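Stage III sporulation protein AF (Bacillus subtilis, PDB 6DCS) is a component of a sporulation-essential channel, this chain being a ring-building-motif domain of it, a module probably used in assembling rings. Local coordinates at residues A9-R12 / A13-E17; Q22-K25 / K26-R30; E29-S32 / H33-Y36; E94-Q97 / I98-Q101; T100-A103 / D104-I108. All coordinates share one frame; numbering follows the deposited sequence.

Contact 1. Residues A9-R12 / A13-E17; sequences ASQR and AYILE. With SO4 (sulfate ion), chain C.
Ser10 and Tyr14 are joined across the first turn of helix 11-30, with Ser10 at the N-cap: Tyr14 N donates to Ser10 O at 2.7 Å, nearly in line with the carbonyl. Ile15 N follows to Gln11 O (3.0 Å) and Leu16 N to Arg12 O (3.2 Å), so the carbonyls of Ser10, Gln11 and Arg12 are all taken up by the ordinary helical ladder. Beside the cap, Ser10 CB meets Ala13 CB at 3.5 Å. On another side of the helix, Gln11 and Tyr14 run alongside each other, the amide 73° from the plane of the ring. With CG anti to the backbone N (chi1 176°) and a bend at chi2, the Gln11 side chain lies against the next turn, OE1 standing 4.0 Å from Tyr14 CD2 and 4.1 Å from Ile15 CD1. A sulfate, probably from the crystallisation liquor, sits before the helix start. Arg12 N donates to its O4, an atom less surely placed, while Arg12 NE stands 3.0 Å from O2, which approaches the guanidinium obliquely. Peptide N-H groups not yet engaged in the ladder, together with the guanidinium and the helix dipole, probably make this end a natural resting place for an anion.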
loop_
_atom_site.group_PDB
_atom_site.type_symbol
_atom_site.label_atom_id
_atom_site.label_comp_id
_atom_site.label_asym_id
_atom_site.label_seq_id
_atom_site.Cartn_x
_atom_site.Cartn_y
_atom_site.Cartn_z
ATOM N N ALA A 9 -20.225 11.899 10.241
ATOM C CA ALA A 9 -19.510 12.929 10.979
ATOM C C ALA A 9 -18.672 12.309 12.082
ATOM O O ALA A 9 -19.149 11.450 12.828
ATOM C CB ALA A 9 -20.501 13.938 11.560
ATOM N N SER A 10 -17.404 12.715 12.160
ATOM C CA SER A 10 -16.492 12.161 13.155
ATOM C C SER A 10 -15.205 12.979 13.210
ATOM O O SER A 10 -14.358 12.926 12.295
ATOM C CB SER A 10 -16.187 10.708 12.839
ATOM O OG SER A 10 -15.777 10.016 13.995
ATOM N N GLN A 11 -15.067 13.744 14.294
ATOM C CA GLN A 11 -13.781 14.309 14.666
ATOM C C GLN A 11 -12.680 13.287 14.475
ATOM O O GLN A 11 -11.714 13.510 13.736
ATOM C CB GLN A 11 -13.803 14.748 16.123
ATOM C CG GLN A 11 -12.468 15.240 16.573
ATOM C CD GLN A 11 -12.403 16.745 16.441
ATOM O OE1 GLN A 11 -11.538 17.293 15.751
ATOM N NE2 GLN A 11 -13.338 17.429 17.111
ATOM N N ARG A 12 -12.816 12.154 15.152
ATOM C CA ARG A 12 -11.770 11.148 15.092
ATOM C C ARG A 12 -11.471 10.770 13.652
ATOM O O ARG A 12 -10.308 10.634 13.275
ATOM C CB ARG A 12 -12.174 9.925 15.904
ATOM C CG ARG A 12 -11.621 9.904 17.316
ATOM C CD ARG A 12 -11.957 8.567 17.971
ATOM N NE ARG A 12 -13.308 8.536 18.545
ATOM C CZ ARG A 12 -13.564 8.471 19.847
ATOM N NH1 ARG A 12 -12.554 8.426 20.700
ATOM N NH2 ARG A 12 -14.822 8.443 20.292
ATOM N N ALA A 13 -12.502 10.645 12.818
ATOM C CA ALA A 13 -12.236 10.302 11.426
ATOM C C ALA A 13 -11.556 11.446 10.692
ATOM O O ALA A 13 -10.643 11.215 9.893
ATOM C CB ALA A 13 -13.517 9.921 10.711
ATOM N N TYR A 14 -11.989 12.687 10.948
ATOM C CA TYR A 14 -11.364 13.847 10.318
ATOM C C TYR A 14 -9.852 13.820 10.501
ATOM O O TYR A 14 -9.081 13.944 9.535
ATOM C CB TYR A 14 -11.929 15.139 10.911
ATOM C CG TYR A 14 -10.928 16.277 10.838
ATOM C CD1 TYR A 14 -10.639 16.879 9.626
ATOM C CD2 TYR A 14 -10.266 16.723 11.976
ATOM C CE1 TYR A 14 -9.734 17.883 9.546
ATOM C CE2 TYR A 14 -9.370 17.729 11.913
ATOM C CZ TYR A 14 -9.084 18.321 10.681
ATOM O OH TYR A 14 -8.152 19.354 10.563
ATOM N N ILE A 15 -9.423 13.704 11.757
ATOM C CA ILE A 15 -8.005 13.675 12.069
ATOM C C ILE A 15 -7.332 12.581 11.276
ATOM O O ILE A 15 -6.289 12.800 10.632
ATOM C CB ILE A 15 -7.813 13.476 13.577
ATOM C CG1 ILE A 15 -8.181 14.763 14.303
ATOM C CG2 ILE A 15 -6.410 13.025 13.887
ATOM C CD1 ILE A 15 -8.466 14.524 15.762
ATOM N N LEU A 16 -7.941 11.393 11.291
ATOM C CA LEU A 16 -7.420 10.245 10.564
ATOM C C LEU A 16 -7.353 10.503 9.062
ATOM O O LEU A 16 -6.431 10.024 8.397
ATOM C CB LEU A 16 -8.281 9.027 10.873
ATOM C CG LEU A 16 -7.703 7.675 10.515
ATOM C CD1 LEU A 16 -6.385 7.567 11.186
ATOM C CD2 LEU A 16 -8.592 6.534 10.960
ATOM N N GLU A 17 -8.280 11.285 8.503
ATOM C CA GLU A 17 -8.152 11.614 7.080
ATOM C C GLU A 17 -7.099 12.671 6.823
ATOM O O GLU A 17 -6.586 12.766 5.703
ATOM C CB GLU A 17 -9.475 12.103 6.500
ATOM C CG GLU A 17 -10.478 10.986 6.174
ATOM C CD GLU A 17 -10.220 10.351 4.823
ATOM O OE1 GLU A 17 -9.206 10.698 4.178
ATOM O OE2 GLU A 17 -11.041 9.511 4.394
HETATM S S SO4 C . -16.294 11.393 17.163
HETATM O O1 SO4 C . -17.651 10.813 17.005
HETATM O O2 SO4 C . -15.486 10.604 18.098
HETATM O O3 SO4 C . -16.371 12.815 17.566
HETATM O O4 SO4 C . -15.578 11.280 15.895
#

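Contact 2. Residues Q22-K25 / K26-R30; sequences QLKK and KAEER
Lys24 and Glu28 sit one helical turn apart in the later part of helix 11-30, where Lys26, Ala27, Glu28 and Glu29 donate in order to the carbonyls of Gln22, Leu23, Lys24 and Lys25; Glu28 N to Lys24 O, at 2.9 Å, is nearly straight. The side chains of Lys24 and Glu28 run alongside each other in the same direction. With CG anti to the backbone N (chi1 -176°), the Lys24 chain lies next to the carboxylate, Glu28 OE1 coming 3.5 Å from Lys24 CG and 3.8 Å from CD. The oxygen meets the lysine's methylenes and not its ammonium, for Lys24 NZ is 5.2 Å from Glu28 OE1. A lysine in place of Glu28 is likely to remove this local balance and set two positive charges against each other on one side of the helix. Further on, Arg30 NH1 forms a salt bridge with Glu29 OE1 (3.1 Å). Ala27 belongs to the other side: its small CB faces Leu102 and Trp106 of helix 81-106 and Val38 of strand 37-45. The stretch is thus amphipathic, with a buried apolar strip and a charged surface on which Lys24 and Glu28 probably attract each other, though their charged atoms do not touch.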
loop_
_atom_site.group_PDB
_atom_site.type_symbol
_atom_site.label_atom_id
_atom_site.label_comp_id
_atom_site.label_asym_id
_atom_site.label_seq_id
_atom_site.Cartn_x
_atom_site.Cartn_y
_atom_site.Cartn_z
ATOM N N GLN A 22 -1.698 13.600 4.175
ATOM C CA GLN A 22 -0.298 13.976 4.341
ATOM C C GLN A 22 0.597 12.775 4.114
ATOM O O GLN A 22 1.661 12.886 3.498
ATOM C CB GLN A 22 -0.048 14.588 5.727
ATOM C CG GLN A 22 -0.231 16.129 5.799
ATOM C CD GLN A 22 -0.672 16.616 7.190
ATOM O OE1 GLN A 22 -0.319 16.016 8.213
ATOM N NE2 GLN A 22 -1.443 17.714 7.230
ATOM N N LEU A 23 0.169 11.611 4.584
ATOM C CA LEU A 23 0.870 10.380 4.244
ATOM C C LEU A 23 0.811 10.077 2.761
ATOM O O LEU A 23 1.773 9.544 2.207
ATOM C CB LEU A 23 0.258 9.202 4.985
ATOM C CG LEU A 23 0.630 8.984 6.439
ATOM C CD1 LEU A 23 -0.126 7.753 6.969
ATOM C CD2 LEU A 23 2.154 8.867 6.566
ATOM N N LYS A 24 -0.329 10.325 2.123
ATOM C CA LYS A 24 -0.403 10.060 0.699
ATOM C C LYS A 24 0.596 10.932 -0.036
ATOM O O LYS A 24 1.444 10.419 -0.776
ATOM C CB LYS A 24 -1.820 10.288 0.174
ATOM C CG LYS A 24 -1.940 9.929 -1.294
ATOM C CD LYS A 24 -3.373 9.580 -1.712
ATOM C CE LYS A 24 -4.304 10.802 -1.726
ATOM N NZ LYS A 24 -5.650 10.459 -2.301
ATOM N N LYS A 25 0.540 12.251 0.200
ATOM C CA LYS A 25 1.448 13.170 -0.472
ATOM C C LYS A 25 2.886 12.691 -0.336
ATOM O O LYS A 25 3.561 12.446 -1.341
ATOM C CB LYS A 25 1.279 14.602 0.066
ATOM C CG LYS A 25 0.447 15.506 -0.866
ATOM C CD LYS A 25 -0.367 16.593 -0.124
ATOM C CE LYS A 25 -1.834 16.660 -0.617
ATOM N NZ LYS A 25 -2.679 17.660 0.114
ATOM N N LYS A 26 3.345 12.491 0.903
ATOM C CA LYS A 26 4.729 12.103 1.143
ATOM C C LYS A 26 5.095 10.834 0.384
ATOM O O LYS A 26 6.218 10.701 -0.111
ATOM C CB LYS A 26 4.973 11.905 2.626
ATOM C CG LYS A 26 6.334 12.285 3.116
ATOM C CD LYS A 26 6.505 13.796 3.236
ATOM C CE LYS A 26 7.779 14.198 4.012
ATOM N NZ LYS A 26 7.796 15.679 4.292
ATOM N N ALA A 27 4.173 9.890 0.262
ATOM C CA ALA A 27 4.498 8.748 -0.576
ATOM C C ALA A 27 4.639 9.180 -2.026
ATOM O O ALA A 27 5.658 8.897 -2.669
ATOM C CB ALA A 27 3.448 7.655 -0.444
ATOM N N GLU A 28 3.649 9.912 -2.541
ATOM C CA GLU A 28 3.682 10.318 -3.939
ATOM C C GLU A 28 4.998 10.977 -4.324
ATOM O O GLU A 28 5.382 10.917 -5.492
ATOM C CB GLU A 28 2.515 11.257 -4.249
ATOM C CG GLU A 28 1.351 10.551 -4.893
ATOM C CD GLU A 28 0.024 11.238 -4.615
ATOM O OE1 GLU A 28 -1.023 10.532 -4.584
ATOM O OE2 GLU A 28 0.029 12.482 -4.449
ATOM N N GLU A 29 5.706 11.582 -3.370
ATOM C CA GLU A 29 7.001 12.173 -3.680
ATOM C C GLU A 29 8.001 11.125 -4.181
ATOM O O GLU A 29 8.648 11.331 -5.212
ATOM C CB GLU A 29 7.527 12.901 -2.452
ATOM C CG GLU A 29 6.967 14.309 -2.322
ATOM C CD GLU A 29 7.824 15.176 -1.407
ATOM O OE1 GLU A 29 8.215 14.673 -0.321
ATOM O OE2 GLU A 29 8.138 16.338 -1.792
ATOM N N ARG A 30 8.117 9.978 -3.497
ATOM C CA ARG A 30 9.065 8.956 -3.946
ATOM C C ARG A 30 8.539 8.083 -5.088
ATOM O O ARG A 30 9.339 7.489 -5.819
ATOM C CB ARG A 30 9.481 8.066 -2.776
ATOM C CG ARG A 30 10.685 8.601 -1.953
ATOM C CD ARG A 30 10.577 10.095 -1.611
ATOM N NE ARG A 30 11.448 10.501 -0.497
ATOM C CZ ARG A 30 11.344 11.650 0.179
ATOM N NH1 ARG A 30 10.403 12.532 -0.148
ATOM N NH2 ARG A 30 12.179 11.921 1.190
#

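Contact 3. Residues E29-S32 / H33-Y36; sequences ERFS and HDEY
Phe31 and Tyr36 supply the apolar part of this turn. Their side chains point the same way, lying next to each other, with Phe31 CD1 4.1 Å from Tyr36 CB; Tyr36 O meets the edge of the Phe31 ring, near its plane. Phe31 is buried, and both side chains touch Met62 of strand 55-63. Polar pairing is slight: Asp34 N gives a long, weak bond to Ser32 O at 3.5 Å. Asp34 instead fills the inside of the turn. Its CG, anti to its own carbonyl carbon (chi1 -80°), turns back toward the helix end; Asp34 OD1 comes 3.2 Å from Arg30 O, acceptor facing acceptor, the carboxylate also lies against Phe31 CA, and OD2 stands over one face of the His33 imidazole, toward the rim. That position could favour a positive charge on the ring. With an alanine at Asp34 a gap would probably open beside Phe31 CA and the His33 ring lose the carboxylate over its face. His33 itself folds back, CE1 lying 4.0 Å from Glu29 O. Together these residues form the tight irregular link from the first helix to the first strand of the ring-building-motif domain, an alpha-beta-beta-alpha-beta fold.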
loop_
_atom_site.group_PDB
_atom_site.type_symbol
_atom_site.label_atom_id
_atom_site.label_comp_id
_atom_site.label_asym_id
_atom_site.label_seq_id
_atom_site.Cartn_x
_atom_site.Cartn_y
_atom_site.Cartn_z
ATOM N N GLU A 29 5.706 11.582 -3.370
ATOM C CA GLU A 29 7.001 12.173 -3.680
ATOM C C GLU A 29 8.001 11.125 -4.181
ATOM O O GLU A 29 8.648 11.331 -5.212
ATOM C CB GLU A 29 7.527 12.901 -2.452
ATOM C CG GLU A 29 6.967 14.309 -2.322
ATOM C CD GLU A 29 7.824 15.176 -1.407
ATOM O OE1 GLU A 29 8.215 14.673 -0.321
ATOM O OE2 GLU A 29 8.138 16.338 -1.792
ATOM N N ARG A 30 8.117 9.978 -3.497
ATOM C CA ARG A 30 9.065 8.956 -3.946
ATOM C C ARG A 30 8.539 8.083 -5.088
ATOM O O ARG A 30 9.339 7.489 -5.819
ATOM C CB ARG A 30 9.481 8.066 -2.776
ATOM C CG ARG A 30 10.685 8.601 -1.953
ATOM C CD ARG A 30 10.577 10.095 -1.611
ATOM N NE ARG A 30 11.448 10.501 -0.497
ATOM C CZ ARG A 30 11.344 11.650 0.179
ATOM N NH1 ARG A 30 10.403 12.532 -0.148
ATOM N NH2 ARG A 30 12.179 11.921 1.190
ATOM N N PHE A 31 7.224 7.958 -5.247
ATOM C CA PHE A 31 6.639 7.235 -6.384
ATOM C C PHE A 31 5.755 8.189 -7.183
ATOM O O PHE A 31 4.542 7.982 -7.289
ATOM C CB PHE A 31 5.811 6.017 -5.965
ATOM C CG PHE A 31 6.554 4.966 -5.193
ATOM C CD1 PHE A 31 6.784 3.720 -5.754
ATOM C CD2 PHE A 31 6.909 5.172 -3.873
ATOM C CE1 PHE A 31 7.421 2.728 -5.030
ATOM C CE2 PHE A 31 7.544 4.186 -3.151
ATOM C CZ PHE A 31 7.801 2.967 -3.725
ATOM N N SER A 32 6.351 9.241 -7.732
ATOM C CA SER A 32 5.676 10.050 -8.741
ATOM C C SER A 32 6.018 9.530 -10.129
ATOM O O SER A 32 5.133 9.105 -10.881
ATOM C CB SER A 32 6.089 11.521 -8.602
ATOM O OG SER A 32 5.078 12.405 -9.053
ATOM N N HIS A 33 7.315 9.490 -10.432
ATOM C CA HIS A 33 7.848 9.272 -11.771
ATOM C C HIS A 33 8.509 7.888 -11.792
ATOM O O HIS A 33 9.715 7.752 -12.079
ATOM C CB HIS A 33 8.849 10.361 -12.088
ATOM C CG HIS A 33 9.604 10.832 -10.870
ATOM N ND1 HIS A 33 9.036 11.628 -9.892
ATOM C CD2 HIS A 33 10.865 10.568 -10.443
ATOM C CE1 HIS A 33 9.921 11.854 -8.934
ATOM N NE2 HIS A 33 11.042 11.226 -9.247
ATOM N N ASP A 34 7.698 6.870 -11.483
ATOM C CA ASP A 34 8.218 5.552 -11.114
ATOM C C ASP A 34 7.370 4.479 -11.781
ATOM O O ASP A 34 6.320 4.769 -12.359
ATOM C CB ASP A 34 8.228 5.340 -9.585
ATOM C CG ASP A 34 9.424 6.004 -8.888
ATOM O OD1 ASP A 34 10.061 5.315 -8.067
ATOM O OD2 ASP A 34 9.721 7.187 -9.152
ATOM N N GLU A 35 7.835 3.223 -11.695
ATOM C CA GLU A 35 7.017 2.095 -12.147
ATOM C C GLU A 35 5.662 2.114 -11.496
ATOM O O GLU A 35 4.642 1.874 -12.139
ATOM C CB GLU A 35 7.639 0.750 -11.795
ATOM C CG GLU A 35 6.835 -0.468 -12.274
ATOM C CD GLU A 35 7.688 -1.732 -12.608
ATOM O OE1 GLU A 35 8.645 -2.036 -11.862
ATOM O OE2 GLU A 35 7.463 -2.330 -13.690
ATOM N N TYR A 36 5.634 2.370 -10.209
ATOM C CA TYR A 36 4.445 2.135 -9.421
ATOM C C TYR A 36 3.880 3.456 -8.948
ATOM O O TYR A 36 4.614 4.420 -8.702
ATOM C CB TYR A 36 4.753 1.202 -8.255
ATOM C CG TYR A 36 4.767 -0.233 -8.708
ATOM C CD1 TYR A 36 5.234 -1.237 -7.886
ATOM C CD2 TYR A 36 4.284 -0.589 -9.964
ATOM C CE1 TYR A 36 5.244 -2.563 -8.296
ATOM C CE2 TYR A 36 4.284 -1.917 -10.388
ATOM C CZ TYR A 36 4.774 -2.901 -9.549
ATOM O OH TYR A 36 4.788 -4.227 -9.935
#

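Contact 4. Residues E94-Q97 / I98-Q101; sequences EAKQ and IQTQ
Glu94 and Ile98 meet one turn apart in helix 81-106, the second helix of the ring-building motif, and open the closely packed side of this stretch. Ile98 N donates to Glu94 O at 3.2 Å, almost in line with the carbonyl, and that oxygen also takes a bond from Gln97 N, so two donors grip it. Beside it, Glu94 CG comes 4.2 Å from Ile98 CD1. In Ile98, CG1 lies anti to the carbonyl carbon (chi1 -58°), which carries CD1 back along the helix to Glu94, and the same methyl packs on Tyr36 from the turn before strand 37-45. Ala95 and Gln99 lie on the buried side too: Gln99 N bonds to Ala95 O at 3.1 Å, and the extended Gln99 side chain places NE2 on Ile113 O, tying the helix to strand 113-116. Gln101, only partly exposed, turns to Phe31.

The solvent side, with Lys96, Gln97 and Thr100, is looser. Lys96 runs out from beside the buried Gln99, Lys96 CG lying 4.2 Å from Gln99 OE1, and the lysine chain then bends at chi3 and chi4. The side chains of Gln97 and Gln101 cross at an angle, their amide planes 67° apart. Thr100 is the exception there, because its hydroxyl turns back to the main chain. OG1 lies between its own backbone N and carbonyl carbon (chi1 46°), 3.0 Å from Lys96 O and 2.6 Å from Gln97 O, with a single proton to offer to one or the other.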
loop_
_atom_site.group_PDB
_atom_site.type_symbol
_atom_site.label_atom_id
_atom_site.label_comp_id
_atom_site.label_asym_id
_atom_site.label_seq_id
_atom_site.Cartn_x
_atom_site.Cartn_y
_atom_site.Cartn_z
ATOM N N GLU A 94 9.808 -7.745 -5.068
ATOM C CA GLU A 94 9.303 -6.413 -5.385
ATOM C C GLU A 94 8.379 -5.917 -4.285
ATOM O O GLU A 94 8.617 -4.861 -3.692
ATOM C CB GLU A 94 8.596 -6.416 -6.752
ATOM C CG GLU A 94 7.911 -5.106 -7.067
ATOM C CD GLU A 94 8.869 -4.030 -7.590
ATOM O OE1 GLU A 94 8.913 -3.796 -8.828
ATOM O OE2 GLU A 94 9.590 -3.429 -6.757
ATOM N N ALA A 95 7.344 -6.691 -3.957
ATOM C CA ALA A 95 6.385 -6.277 -2.935
ATOM C C ALA A 95 7.093 -5.834 -1.657
ATOM O O ALA A 95 6.840 -4.735 -1.140
ATOM C CB ALA A 95 5.404 -7.418 -2.636
ATOM N N LYS A 96 8.013 -6.664 -1.161
ATOM C CA LYS A 96 8.709 -6.337 0.070
ATOM C C LYS A 96 9.551 -5.065 -0.082
ATOM O O LYS A 96 9.864 -4.404 0.912
ATOM C CB LYS A 96 9.573 -7.525 0.487
ATOM C CG LYS A 96 9.909 -7.570 1.956
ATOM C CD LYS A 96 10.223 -9.012 2.379
ATOM C CE LYS A 96 9.065 -9.687 3.162
ATOM N NZ LYS A 96 9.066 -11.149 2.843
ATOM N N GLN A 97 9.926 -4.684 -1.297
ATOM C CA GLN A 97 10.752 -3.482 -1.393
ATOM C C GLN A 97 9.936 -2.204 -1.299
ATOM O O GLN A 97 10.370 -1.264 -0.625
ATOM C CB GLN A 97 11.575 -3.470 -2.680
ATOM C CG GLN A 97 12.581 -2.292 -2.752
ATOM C CD GLN A 97 12.609 -1.584 -4.119
ATOM O OE1 GLN A 97 11.653 -1.661 -4.909
ATOM N NE2 GLN A 97 13.744 -0.946 -4.426
ATOM N N ILE A 98 8.780 -2.135 -1.964
ATOM C CA ILE A 98 7.832 -1.046 -1.703
ATOM C C ILE A 98 7.491 -0.951 -0.211
ATOM O O ILE A 98 7.391 0.148 0.338
ATOM C CB ILE A 98 6.558 -1.227 -2.537
ATOM C CG1 ILE A 98 6.923 -1.283 -4.008
ATOM C CG2 ILE A 98 5.613 -0.074 -2.286
ATOM C CD1 ILE A 98 5.947 -2.143 -4.795
ATOM N N GLN A 99 7.307 -2.085 0.466
ATOM C CA GLN A 99 7.112 -2.049 1.915
ATOM C C GLN A 99 8.204 -1.294 2.676
ATOM O O GLN A 99 7.926 -0.360 3.439
ATOM C CB GLN A 99 7.036 -3.462 2.491
ATOM C CG GLN A 99 6.523 -3.453 3.925
ATOM C CD GLN A 99 6.631 -4.785 4.641
ATOM O OE1 GLN A 99 7.735 -5.345 4.762
ATOM N NE2 GLN A 99 5.502 -5.285 5.147
ATOM N N THR A 100 9.452 -1.735 2.514
ATOM C CA THR A 100 10.581 -1.078 3.156
ATOM C C THR A 100 10.716 0.387 2.718
ATOM O O THR A 100 10.955 1.278 3.539
ATOM C CB THR A 100 11.825 -1.876 2.814
ATOM O OG1 THR A 100 11.763 -2.128 1.413
ATOM C CG2 THR A 100 11.836 -3.209 3.509
ATOM N N GLN A 101 10.563 0.655 1.423
ATOM C CA GLN A 101 10.639 2.030 0.953
ATOM C C GLN A 101 9.671 2.913 1.722
ATOM O O GLN A 101 10.044 3.989 2.207
ATOM C CB GLN A 101 10.347 2.093 -0.545
ATOM C CG GLN A 101 11.518 2.488 -1.431
ATOM C CD GLN A 101 11.093 2.820 -2.871
ATOM O OE1 GLN A 101 10.962 1.927 -3.724
ATOM N NE2 GLN A 101 10.893 4.113 -3.146
#

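Contact 5. Residues T100-A103 / D104-I108; sequences TQLA and DIWEI
Leu102 and Trp106 meet at the last turn of helix 81-106, and every carbonyl from Thr100 to Ala103 has an amide partner. Asp104 N donates to Thr100 O (2.8 Å, 176° at the hydrogen), Ile105 N to Gln101 O (2.9 Å) and Trp106 N to Leu102 O (2.8 Å). Ala103 O then accepts from Ile108 N at 3.3 Å, in the carbonyl plane and on a lone pair, while Glu107 N bonds to Asp104 O at 3.1 Å. Glu107, with a positive phi of 49°, makes the turn of this Schellman motif, whose two bonds take up the carbonyls of Ala103 and Asp104. The Trp106 indole N-H is satisfied elsewhere, NE1 donating to Leu23 O of helix 11-30. Its flat ring runs beside the Leu102 side chain: Leu102 CB stands over one face of the six-membered ring of Trp106, 4.1 Å from the centroid, in a CH-pi contact, and Leu102 CD2 lies 4.1 Å from Trp106 CH2. Leu102 CD2 also nears Ile105 CD1 at 4.4 Å. Leu102 and Trp106 both touch Ala27 of helix 11-30 and Val60 of strand 55-63, while Ile105 packs against Arg30.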
loop_
_atom_site.group_PDB
_atom_site.type_symbol
_atom_site.label_atom_id
_atom_site.label_comp_id
_atom_site.label_asym_id
_atom_site.label_seq_id
_atom_site.Cartn_x
_atom_site.Cartn_y
_atom_site.Cartn_z
ATOM N N THR A 100 9.452 -1.735 2.514
ATOM C CA THR A 100 10.581 -1.078 3.156
ATOM C C THR A 100 10.716 0.387 2.718
ATOM O O THR A 100 10.955 1.278 3.539
ATOM C CB THR A 100 11.825 -1.876 2.814
ATOM O OG1 THR A 100 11.763 -2.128 1.413
ATOM C CG2 THR A 100 11.836 -3.209 3.509
ATOM N N GLN A 101 10.563 0.655 1.423
ATOM C CA GLN A 101 10.639 2.030 0.953
ATOM C C GLN A 101 9.671 2.913 1.722
ATOM O O GLN A 101 10.044 3.989 2.207
ATOM C CB GLN A 101 10.347 2.093 -0.545
ATOM C CG GLN A 101 11.518 2.488 -1.431
ATOM C CD GLN A 101 11.093 2.820 -2.871
ATOM O OE1 GLN A 101 10.962 1.927 -3.724
ATOM N NE2 GLN A 101 10.893 4.113 -3.146
ATOM N N LEU A 102 8.417 2.473 1.865
ATOM C CA LEU A 102 7.450 3.308 2.561
ATOM C C LEU A 102 7.736 3.342 4.059
ATOM O O LEU A 102 7.610 4.391 4.705
ATOM C CB LEU A 102 6.044 2.813 2.274
ATOM C CG LEU A 102 5.592 2.748 0.823
ATOM C CD1 LEU A 102 4.416 1.744 0.704
ATOM C CD2 LEU A 102 5.188 4.108 0.353
ATOM N N ALA A 103 8.146 2.205 4.621
ATOM C CA ALA A 103 8.633 2.183 5.995
ATOM C C ALA A 103 9.644 3.303 6.244
ATOM O O ALA A 103 9.477 4.123 7.154
ATOM C CB ALA A 103 9.264 0.826 6.290
ATOM N N ASP A 104 10.711 3.340 5.448
ATOM C CA ASP A 104 11.696 4.403 5.568
ATOM C C ASP A 104 11.051 5.777 5.383
ATOM O O ASP A 104 11.202 6.665 6.225
ATOM C CB ASP A 104 12.818 4.174 4.543
ATOM C CG ASP A 104 13.735 3.003 4.920
ATOM O OD1 ASP A 104 13.698 2.571 6.103
ATOM O OD2 ASP A 104 14.469 2.488 4.033
ATOM N N ILE A 105 10.332 5.975 4.276
ATOM C CA ILE A 105 9.783 7.298 3.969
ATOM C C ILE A 105 8.961 7.832 5.137
ATOM O O ILE A 105 9.104 8.994 5.545
ATOM C CB ILE A 105 8.908 7.230 2.709
ATOM C CG1 ILE A 105 9.734 6.862 1.495
ATOM C CG2 ILE A 105 8.195 8.569 2.498
ATOM C CD1 ILE A 105 8.884 6.494 0.295
ATOM N N TRP A 106 8.053 6.997 5.668
ATOM C CA TRP A 106 7.106 7.449 6.655
ATOM C C TRP A 106 7.649 7.389 8.072
ATOM O O TRP A 106 6.978 7.875 8.998
ATOM C CB TRP A 106 5.865 6.589 6.568
ATOM C CG TRP A 106 5.016 6.859 5.410
ATOM C CD1 TRP A 106 4.901 8.034 4.713
ATOM C CD2 TRP A 106 4.125 5.932 4.800
ATOM N NE1 TRP A 106 3.976 7.880 3.700
ATOM C CE2 TRP A 106 3.485 6.598 3.740
ATOM C CE3 TRP A 106 3.827 4.593 5.031
ATOM C CZ2 TRP A 106 2.550 5.968 2.920
ATOM C CZ3 TRP A 106 2.894 3.975 4.221
ATOM C CH2 TRP A 106 2.272 4.659 3.178
ATOM N N GLU A 107 8.824 6.800 8.253
ATOM C CA GLU A 107 9.403 6.539 9.566
ATOM C C GLU A 107 8.373 5.857 10.460
ATOM O O GLU A 107 7.943 6.374 11.490
ATOM C CB GLU A 107 9.963 7.810 10.190
ATOM C CG GLU A 107 10.941 8.519 9.273
ATOM C CD GLU A 107 11.914 9.398 10.030
ATOM O OE1 GLU A 107 13.040 8.901 10.296
ATOM O OE2 GLU A 107 11.568 10.567 10.352
ATOM N N ILE A 108 7.979 4.670 10.011
ATOM C CA ILE A 108 6.988 3.824 10.661
ATOM C C ILE A 108 7.362 2.369 10.420
ATOM O O ILE A 108 7.711 2.000 9.286
ATOM C CB ILE A 108 5.566 4.095 10.127
ATOM C CG1 ILE A 108 5.039 5.423 10.632
ATOM C CG2 ILE A 108 4.626 3.000 10.522
ATOM C CD1 ILE A 108 4.014 6.039 9.703
#

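Overall arrangement
From the N terminus, contact 1 starts helix 11-30 and contact 2 lies farther along it, their centres about 20 Å apart. Contact 3, sharing Glu29 and Arg30 with contact 2, turns the chain toward strand 37-45. After the hairpin of strands 37-45 and 55-63, contacts 4 and 5 occupy the later turns of helix 81-106, overlap at Thr100 and Gln101, and lead out of the helix toward strand 113-116. All five are local, in series or overlapping, and none encloses another. The two helices meet where contact 2 touches contacts 4 and 5; contact 3 reaches contacts 4 and 5 through Phe31, and contact 4 also through Tyr36. Contact 1 stands apart, touching none of the others.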